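Local structure of BolA (Coxiella burnetii, 3TR3) at residues Val5-Ile10 with His32-Val36; Leu18-Ile24 with Ala35-Pro40; Arg50-Tyr55 with Leu69-Thr75. The protein is of unknown function but, as a stress-induced member of the BolA/IbaG family, probably takes part in cellular stress responses. All coordinates share one frame; numbering follows the deposited sequence.

Contact 1. Residues Val5-Ile10 with His32-Val36. With CO (cobalt (II) ion), chain D.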
loop_
_atom_site.group_PDB
_atom_site.type_symbol
_atom_site.label_atom_id
_atom_site.label_comp_id
_atom_site.label_asym_id
_atom_site.label_seq_id
_atom_site.Cartn_x
_atom_site.Cartn_y
_atom_site.Cartn_z
ATOM N N VAL B 5 -12.068 -2.042 11.902
ATOM C CA VAL B 5 -10.981 -1.362 11.201
ATOM C C VAL B 5 -10.507 -2.110 9.957
ATOM O O VAL B 5 -10.298 -3.323 9.985
ATOM C CB VAL B 5 -9.778 -1.038 12.196
ATOM C CG1 VAL B 5 -8.688 -0.238 11.530
ATOM C CG2 VAL B 5 -10.271 -0.274 13.374
ATOM N N THR B 6 -10.328 -1.389 8.855
ATOM C CA THR B 6 -9.810 -2.044 7.655
ATOM C C THR B 6 -8.406 -1.580 7.362
ATOM O O THR B 6 -7.903 -0.646 7.993
ATOM C CB THR B 6 -10.672 -1.777 6.387
ATOM O OG1 THR B 6 -10.737 -0.363 6.146
ATOM C CG2 THR B 6 -12.093 -2.393 6.534
ATOM N N THR B 7 -7.766 -2.220 6.395
ATOM C CA THR B 7 -6.448 -1.764 5.996
ATOM C C THR B 7 -6.506 -0.390 5.322
ATOM O O THR B 7 -5.537 0.354 5.390
ATOM C CB THR B 7 -5.732 -2.765 5.078
ATOM O OG1 THR B 7 -6.527 -2.961 3.900
ATOM C CG2 THR B 7 -5.529 -4.087 5.801
ATOM N N HIS B 8 -7.614 -0.074 4.651
ATOM C CA HIS B 8 -7.769 1.223 3.970
ATOM C C HIS B 8 -7.953 2.362 5.015
ATOM O O HIS B 8 -7.593 3.499 4.766
ATOM C CB HIS B 8 -8.961 1.171 2.997
ATOM C CG HIS B 8 -9.060 2.349 2.074
ATOM N ND1 HIS B 8 -8.090 2.656 1.139
ATOM C CD2 HIS B 8 -10.027 3.295 1.932
ATOM C CE1 HIS B 8 -8.452 3.730 0.457
ATOM N NE2 HIS B 8 -9.626 4.135 0.920
ATOM N N ASP B 9 -8.562 2.039 6.154
ATOM C CA ASP B 9 -8.584 2.929 7.294
ATOM C C ASP B 9 -7.150 3.280 7.742
ATOM O O ASP B 9 -6.809 4.444 7.860
ATOM C CB ASP B 9 -9.325 2.292 8.466
ATOM C CG ASP B 9 -10.820 2.206 8.241
ATOM O OD1 ASP B 9 -11.394 3.049 7.515
ATOM O OD2 ASP B 9 -11.422 1.266 8.803
ATOM N N ILE B 10 -6.341 2.262 8.017
ATOM C CA ILE B 10 -5.016 2.455 8.552
ATOM C C ILE B 10 -4.282 3.430 7.613
ATOM O O ILE B 10 -3.612 4.369 8.075
ATOM C CB ILE B 10 -4.214 1.120 8.617
ATOM C CG1 ILE B 10 -4.885 0.073 9.523
ATOM C CG2 ILE B 10 -2.768 1.377 9.058
ATOM C CD1 ILE B 10 -5.074 0.481 10.943
ATOM N N HIS B 32 -4.841 -7.356 14.257
ATOM C CA HIS B 32 -3.390 -7.211 14.113
ATOM C C HIS B 32 -3.036 -6.673 12.711
ATOM O O HIS B 32 -3.520 -7.155 11.719
ATOM C CB HIS B 32 -2.654 -8.515 14.477
ATOM C CG HIS B 32 -2.675 -8.839 15.951
ATOM N ND1 HIS B 32 -1.545 -8.785 16.753
ATOM C CD2 HIS B 32 -3.700 -9.185 16.780
ATOM C CE1 HIS B 32 -1.868 -9.111 17.993
ATOM N NE2 HIS B 32 -3.177 -9.362 18.035
ATOM N N PHE B 33 -2.253 -5.607 12.647
ATOM C CA PHE B 33 -1.923 -4.970 11.389
ATOM C C PHE B 33 -0.402 -4.767 11.293
ATOM O O PHE B 33 0.305 -4.802 12.307
ATOM C CB PHE B 33 -2.613 -3.605 11.287
ATOM C CG PHE B 33 -4.117 -3.658 11.280
ATOM C CD1 PHE B 33 -4.824 -3.701 10.067
ATOM C CD2 PHE B 33 -4.833 -3.625 12.476
ATOM C CE1 PHE B 33 -6.235 -3.710 10.059
ATOM C CE2 PHE B 33 -6.246 -3.658 12.484
ATOM C CZ PHE B 33 -6.945 -3.700 11.285
ATOM N N GLU B 34 0.075 -4.577 10.062
ATOM C CA GLU B 34 1.444 -4.156 9.755
ATOM C C GLU B 34 1.344 -3.073 8.719
ATOM O O GLU B 34 0.543 -3.164 7.786
ATOM C CB GLU B 34 2.277 -5.285 9.155
ATOM C CG GLU B 34 2.432 -6.501 10.030
ATOM C CD GLU B 34 2.832 -7.735 9.221
ATOM O OE1 GLU B 34 2.703 -7.708 7.969
ATOM O OE2 GLU B 34 3.275 -8.733 9.839
ATOM N N ALA B 35 2.169 -2.048 8.867
ATOM C CA ALA B 35 2.185 -0.949 7.929
ATOM C C ALA B 35 3.635 -0.583 7.617
ATOM O O ALA B 35 4.501 -0.676 8.488
ATOM C CB ALA B 35 1.410 0.258 8.507
ATOM N N VAL B 36 3.899 -0.217 6.365
ATOM C CA VAL B 36 5.194 0.268 5.949
ATOM C C VAL B 36 4.883 1.690 5.585
ATOM O O VAL B 36 3.968 1.934 4.797
ATOM C CB VAL B 36 5.785 -0.492 4.743
ATOM C CG1 VAL B 36 7.184 0.008 4.426
ATOM C CG2 VAL B 36 5.788 -2.018 4.995
HETATM CO CO CO D . -3.994 -9.888 19.998
#
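The ring of F33 is the bump here, and the hollow it fills is made by V5 and the first turn of helix 7-17. I10 closes one face: its CG1 lies 3.8 Å from F33 CD1, a CH-pi contact that sits toward the rim of the ring and not over its middle. V5 takes the far end. Its carbonyl O meets F33 CZ at the ring edge, in the plane, at 3.6 Å, while its CG1 comes to 3.9 Å from the same CZ. CG1 of V5 stands opposite the backbone N (chi1 -175°), which turns this methyl to the ring. Farther along the strand, A35 CB meets I10 CG2 at 4.4 Å. The turn that shapes the hollow is held by a capping box: T6 N donates to D9 OD2 (2.9 Å), and D9 N returns a bond to T6 OG1 (3.2 Å). H32, at the start of the strand, binds cobalt through NE2 at 2.2 Å, with H67 as the second protein ligand. I66 packs on both I10 and F33, T7 hydrogen-bonds E27 of the second subunit, and strand 32-38 runs between strands 22-28 and 68-74, with helix 7-17 against the sheet.

Contact 2. Residues Leu18-Ile24 with Ala35-Pro40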
loop_
_atom_site.group_PDB
_atom_site.type_symbol
_atom_site.label_atom_id
_atom_site.label_comp_id
_atom_site.label_asym_id
_atom_site.label_seq_id
_atom_site.Cartn_x
_atom_site.Cartn_y
_atom_site.Cartn_z
ATOM N N LEU B 18 -0.288 12.602 9.271
ATOM C CA LEU B 18 1.147 12.802 9.164
ATOM C C LEU B 18 1.515 13.324 7.773
ATOM O O LEU B 18 1.478 12.575 6.811
ATOM C CB LEU B 18 1.866 11.484 9.478
ATOM C CG LEU B 18 3.396 11.583 9.502
ATOM C CD1 LEU B 18 3.784 12.381 10.706
ATOM C CD2 LEU B 18 4.094 10.254 9.519
ATOM N N SER B 19 1.844 14.617 7.656
ATOM C CA SER B 19 2.056 15.243 6.332
ATOM C C SER B 19 3.216 14.646 5.575
ATOM O O SER B 19 4.227 14.270 6.171
ATOM C CB SER B 19 2.232 16.757 6.411
ATOM O OG SER B 19 0.976 17.338 6.692
ATOM N N GLU B 20 3.042 14.547 4.257
ATOM C CA GLU B 20 4.070 14.005 3.383
ATOM C C GLU B 20 4.324 12.508 3.620
ATOM O O GLU B 20 5.330 11.974 3.153
ATOM C CB GLU B 20 5.394 14.792 3.526
ATOM C CG GLU B 20 5.246 16.280 3.459
ATOM C CD GLU B 20 4.580 16.749 2.171
ATOM O OE1 GLU B 20 4.918 16.195 1.102
ATOM O OE2 GLU B 20 3.725 17.671 2.228
ATOM N N SER B 21 3.432 11.818 4.328
ATOM C CA SER B 21 3.608 10.365 4.438
ATOM C C SER B 21 2.836 9.589 3.355
ATOM O O SER B 21 1.772 10.008 2.895
ATOM C CB SER B 21 3.319 9.815 5.855
ATOM O OG SER B 21 1.967 9.999 6.239
ATOM N N ARG B 22 3.409 8.466 2.948
ATOM C CA ARG B 22 2.752 7.484 2.072
ATOM C C ARG B 22 2.751 6.129 2.761
ATOM O O ARG B 22 3.834 5.608 3.124
ATOM C CB ARG B 22 3.450 7.392 0.702
ATOM C CG ARG B 22 2.787 6.391 -0.287
ATOM C CD ARG B 22 3.357 6.475 -1.715
ATOM N NE ARG B 22 3.199 7.813 -2.293
ATOM C CZ ARG B 22 4.011 8.332 -3.212
ATOM N NH1 ARG B 22 5.051 7.625 -3.654
ATOM N NH2 ARG B 22 3.792 9.561 -3.685
ATOM N N VAL B 23 1.551 5.559 2.977
ATOM C CA VAL B 23 1.489 4.163 3.442
ATOM C C VAL B 23 1.562 3.181 2.214
ATOM O O VAL B 23 0.561 2.929 1.525
ATOM C CB VAL B 23 0.270 3.891 4.374
ATOM C CG1 VAL B 23 0.349 2.500 4.991
ATOM C CG2 VAL B 23 0.177 4.950 5.467
ATOM N N ILE B 24 2.764 2.680 1.929
ATOM C CA ILE B 24 2.993 1.879 0.742
ATOM C C ILE B 24 2.520 0.423 0.916
ATOM O O ILE B 24 2.323 -0.296 -0.057
ATOM C CB ILE B 24 4.467 1.918 0.248
ATOM C CG1 ILE B 24 5.396 1.261 1.261
ATOM C CG2 ILE B 24 4.883 3.354 -0.170
ATOM C CD1 ILE B 24 6.773 1.072 0.713
ATOM N N ALA B 35 2.169 -2.048 8.867
ATOM C CA ALA B 35 2.185 -0.949 7.929
ATOM C C ALA B 35 3.635 -0.583 7.617
ATOM O O ALA B 35 4.501 -0.676 8.488
ATOM C CB ALA B 35 1.410 0.258 8.507
ATOM N N VAL B 36 3.899 -0.217 6.365
ATOM C CA VAL B 36 5.194 0.268 5.949
ATOM C C VAL B 36 4.883 1.690 5.585
ATOM O O VAL B 36 3.968 1.934 4.797
ATOM C CB VAL B 36 5.785 -0.492 4.743
ATOM C CG1 VAL B 36 7.184 0.008 4.426
ATOM C CG2 VAL B 36 5.788 -2.018 4.995
ATOM N N VAL B 37 5.576 2.624 6.250
ATOM C CA VAL B 37 5.298 4.050 6.133
ATOM C C VAL B 37 6.554 4.756 5.655
ATOM O O VAL B 37 7.647 4.510 6.186
ATOM C CB VAL B 37 4.835 4.668 7.478
ATOM C CG1 VAL B 37 4.417 6.116 7.262
ATOM C CG2 VAL B 37 3.672 3.897 8.035
ATOM N N LEU B 38 6.397 5.578 4.616
ATOM C CA LEU B 38 7.463 6.426 4.128
ATOM C C LEU B 38 7.114 7.848 4.544
ATOM O O LEU B 38 5.969 8.279 4.367
ATOM C CB LEU B 38 7.661 6.338 2.592
ATOM C CG LEU B 38 7.874 4.979 1.892
ATOM C CD1 LEU B 38 8.448 5.056 0.427
ATOM C CD2 LEU B 38 8.681 3.994 2.715
ATOM N N CYS B 39 8.102 8.560 5.103
ATOM C CA CYS B 39 7.978 9.979 5.441
ATOM C C CYS B 39 9.379 10.625 5.522
ATOM O O CYS B 39 10.257 10.106 6.228
ATOM C CB CYS B 39 7.247 10.131 6.777
ATOM S SG CYS B 39 6.683 11.802 7.103
ATOM N N PRO B 40 9.598 11.746 4.790
ATOM C CA PRO B 40 10.885 12.462 4.868
ATOM C C PRO B 40 11.146 13.054 6.271
ATOM O O PRO B 40 12.293 13.296 6.627
ATOM C CB PRO B 40 10.742 13.568 3.805
ATOM C CG PRO B 40 9.247 13.783 3.677
ATOM C CD PRO B 40 8.655 12.406 3.865
#
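R22 and L38 form an antiparallel hydrogen-bonded pair, with R22 N donating to L38 O at 2.9 Å and L38 N answering to R22 O at 3.0 Å. The first of these bonds lies in the carbonyl plane of L38. Two residues on, I24 N reaches V36 O only weakly. The side chain of I24 wedges between V36 and L38: CG1 meets V36 CG1 at 3.8 Å, and CG2 rests 4.0 Å from L38 CG, the I24 and L38 side chains crossing at about a right angle. Its chi1 of 66° sets CG1 between the backbone N and C, within reach of V36. Beyond the strand pair, C39 SG packs on L18 CD2 at 3.9 Å, and P40 CD touches E20 O at 3.4 Å. A type II turn from L18 to S21 positions this end. L18 O is gripped twice from one face of its plane, by S21 N and by S21 OG, the latter at 2.7 Å. Together these strands are the beta hairpin of 22-28 and 32-38. Helix 7-17 packs on V23 and S21 through I14, Y79 of helix 76-80 touches I24 and L38, strand 68-74 borders the other side of 32-38, and I24 packs on I24 of the second subunit and hydrogen-bonds that subunit through its backbone.

Contact 3. Residues Arg50-Tyr55 with Leu69-Thr75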
loop_
_atom_site.group_PDB
_atom_site.type_symbol
_atom_site.label_atom_id
_atom_site.label_comp_id
_atom_site.label_asym_id
_atom_site.label_seq_id
_atom_site.Cartn_x
_atom_site.Cartn_y
_atom_site.Cartn_z
ATOM N N ARG B 50 10.209 7.579 15.187
ATOM C CA ARG B 50 9.495 7.444 13.916
ATOM C C ARG B 50 8.156 6.773 14.201
ATOM O O ARG B 50 7.101 7.258 13.789
ATOM C CB ARG B 50 10.292 6.629 12.912
ATOM C CG ARG B 50 11.501 7.314 12.318
ATOM C CD ARG B 50 12.397 6.296 11.622
ATOM N NE ARG B 50 13.564 6.951 11.069
ATOM C CZ ARG B 50 14.152 6.646 9.911
ATOM N NH1 ARG B 50 13.640 5.674 9.150
ATOM N NH2 ARG B 50 15.245 7.333 9.509
ATOM N N HIS B 51 8.209 5.702 14.988
ATOM C CA HIS B 51 7.006 4.951 15.364
ATOM C C HIS B 51 6.041 5.793 16.178
ATOM O O HIS B 51 4.843 5.731 15.956
ATOM C CB HIS B 51 7.355 3.654 16.117
ATOM C CG HIS B 51 8.046 2.621 15.275
ATOM N ND1 HIS B 51 8.105 1.289 15.634
ATOM C CD2 HIS B 51 8.714 2.721 14.095
ATOM C CE1 HIS B 51 8.778 0.620 14.716
ATOM N NE2 HIS B 51 9.177 1.468 13.785
ATOM N N ARG B 52 6.555 6.596 17.110
ATOM C CA ARG B 52 5.672 7.419 17.925
ATOM C C ARG B 52 4.936 8.496 17.133
ATOM O O ARG B 52 3.752 8.771 17.394
ATOM C CB ARG B 52 6.422 8.016 19.108
ATOM C CG ARG B 52 6.681 6.975 20.138
ATOM C CD ARG B 52 7.647 7.461 21.159
ATOM N NE ARG B 52 7.667 6.546 22.294
ATOM C CZ ARG B 52 8.368 6.750 23.410
ATOM N NH1 ARG B 52 9.121 7.845 23.541
ATOM N NH2 ARG B 52 8.316 5.851 24.392
ATOM N N LEU B 53 5.623 9.101 16.167
ATOM C CA LEU B 53 4.957 10.081 15.310
ATOM C C LEU B 53 3.726 9.449 14.618
ATOM O O LEU B 53 2.675 10.094 14.493
ATOM C CB LEU B 53 5.919 10.647 14.277
ATOM C CG LEU B 53 6.762 11.827 14.757
ATOM C CD1 LEU B 53 7.743 12.315 13.662
ATOM C CD2 LEU B 53 5.852 12.970 15.273
ATOM N N VAL B 54 3.876 8.186 14.188
ATOM C CA VAL B 54 2.832 7.484 13.481
ATOM C C VAL B 54 1.661 7.151 14.427
ATOM O O VAL B 54 0.498 7.431 14.101
ATOM C CB VAL B 54 3.367 6.213 12.753
ATOM C CG1 VAL B 54 2.203 5.393 12.233
ATOM C CG2 VAL B 54 4.336 6.587 11.606
ATOM N N TYR B 55 1.970 6.606 15.608
ATOM C CA TYR B 55 0.935 6.322 16.597
ATOM C C TYR B 55 0.220 7.602 17.005
ATOM O O TYR B 55 -0.973 7.592 17.282
ATOM C CB TYR B 55 1.521 5.682 17.846
ATOM C CG TYR B 55 2.168 4.344 17.624
ATOM C CD1 TYR B 55 1.617 3.440 16.723
ATOM C CD2 TYR B 55 3.322 3.965 18.326
ATOM C CE1 TYR B 55 2.198 2.202 16.500
ATOM C CE2 TYR B 55 3.917 2.711 18.108
ATOM C CZ TYR B 55 3.342 1.831 17.189
ATOM O OH TYR B 55 3.873 0.561 16.941
ATOM N N LEU B 69 -0.598 -2.790 16.078
ATOM C CA LEU B 69 -0.083 -2.238 14.848
ATOM C C LEU B 69 1.429 -2.278 14.849
ATOM O O LEU B 69 2.036 -1.623 15.621
ATOM C CB LEU B 69 -0.568 -0.813 14.669
ATOM C CG LEU B 69 0.057 -0.079 13.486
ATOM C CD1 LEU B 69 -0.143 -0.874 12.163
ATOM C CD2 LEU B 69 -0.522 1.312 13.385
ATOM N N SER B 70 2.017 -3.066 13.966
ATOM C CA SER B 70 3.451 -3.248 13.841
ATOM C C SER B 70 3.914 -2.352 12.688
ATOM O O SER B 70 3.203 -2.233 11.695
ATOM C CB SER B 70 3.683 -4.741 13.561
ATOM O OG SER B 70 4.943 -5.014 12.996
ATOM N N LEU B 71 5.067 -1.684 12.802
ATOM C CA LEU B 71 5.467 -0.679 11.776
ATOM C C LEU B 71 6.855 -0.887 11.219
ATOM O O LEU B 71 7.756 -1.277 11.946
ATOM C CB LEU B 71 5.407 0.785 12.292
ATOM C CG LEU B 71 4.125 1.375 12.871
ATOM C CD1 LEU B 71 4.394 2.722 13.688
ATOM C CD2 LEU B 71 3.064 1.589 11.770
ATOM N N LYS B 72 7.004 -0.634 9.921
ATOM C CA LYS B 72 8.309 -0.315 9.347
ATOM C C LYS B 72 8.254 1.099 8.786
ATOM O O LYS B 72 7.381 1.411 7.979
ATOM C CB LYS B 72 8.753 -1.285 8.273
ATOM C CG LYS B 72 8.983 -2.690 8.755
ATOM C CD LYS B 72 9.139 -3.663 7.557
ATOM C CE LYS B 72 9.411 -5.082 8.041
ATOM N NZ LYS B 72 9.449 -6.041 6.914
ATOM N N THR B 73 9.194 1.940 9.235
ATOM C CA THR B 73 9.211 3.372 8.915
ATOM C C THR B 73 10.458 3.753 8.139
ATOM O O THR B 73 11.559 3.538 8.608
ATOM C CB THR B 73 9.122 4.228 10.209
ATOM O OG1 THR B 73 10.049 3.735 11.188
ATOM C CG2 THR B 73 7.683 4.179 10.784
ATOM N N TYR B 74 10.288 4.303 6.941
ATOM C CA TYR B 74 11.428 4.635 6.102
ATOM C C TYR B 74 11.346 6.079 5.652
ATOM O O TYR B 74 10.265 6.638 5.507
ATOM C CB TYR B 74 11.494 3.752 4.833
ATOM C CG TYR B 74 11.614 2.257 5.089
ATOM C CD1 TYR B 74 12.840 1.667 5.379
ATOM C CD2 TYR B 74 10.492 1.433 5.025
ATOM C CE1 TYR B 74 12.946 0.312 5.631
ATOM C CE2 TYR B 74 10.586 0.079 5.260
ATOM C CZ TYR B 74 11.805 -0.487 5.566
ATOM O OH TYR B 74 11.869 -1.856 5.790
ATOM N N THR B 75 12.501 6.682 5.414
ATOM C CA THR B 75 12.501 7.869 4.598
ATOM C C THR B 75 12.384 7.406 3.159
ATOM O O THR B 75 12.779 6.294 2.819
ATOM C CB THR B 75 13.805 8.700 4.734
ATOM O OG1 THR B 75 14.939 7.925 4.312
ATOM C CG2 THR B 75 13.985 9.211 6.162
#
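H51 and L71 meet where helix 50-55 crosses strand 69-74, the axes of these short segments coming within 9.0 Å at 116° between their N-to-C directions. The steep crossing brings the start of the helix near T73 and its later part near L69. This is a helix laid across a sheet face: alternate strand residues L69, L71 and T73 point to it, while S70 and K72 turn away. L71 meets three helix side chains. Its CB sits over the centre of the H51 ring, a CH-pi contact 7° off the ring normal, and its CD1 continues between V54 and Y55, at 3.7 Å from V54 CG1 and 3.6 Å from Y55 CE1. V54 and L71 meet tip to tip, whereas Y55 runs past L71 in the opposite direction. A chi1 of -63° carries the Y55 ring to the strand, and its OH donates to L69 O at 3.1 Å, nearly in line with the C=O bond. H51 O lies over one face of the same ring. The H51 ring has T73 OG1 at its edge, in plane, 3.4 Å from CD2. R50, extended from CG to NE, crosses T73 obliquely, its CB 3.4 Å from T73 OG1, and NH1 gives a bent bond of 3.0 Å to T73 O, which lies in the guanidinium plane, though the donor itself stands above the carbonyl plane. NH1 also makes a salt bridge to E78, whose backbone N is capped by T75 OG1. That ties helix 47-57 to the start of helix 76-80; strand 32-38 runs beside strand 68-74, and M62 of helix 59-65 packs on Y55 and L69.

How the contacts relate
All three contacts meet at the three-stranded sheet, and strand 32-38, in its middle, serves contacts 1 and 2, which share A35 and V36. Contact 1 is the buried one, a helix start against the sheet, almost wholly apolar, with no hydrogen bond between its segments. Contact 2 is partly buried and depends on backbone bonds within the hairpin, while contact 3, also partly buried, joins a helix to an edge strand of the chain's sheet using side-chain bonds to backbone carbonyls. Backbone bonds tie contact 3 to the other two: F33 O with S70 N to contact 1, V37 O with Y74 N to contact 2. Contacts 1 and 2 reach the second subunit; contact 3 does not.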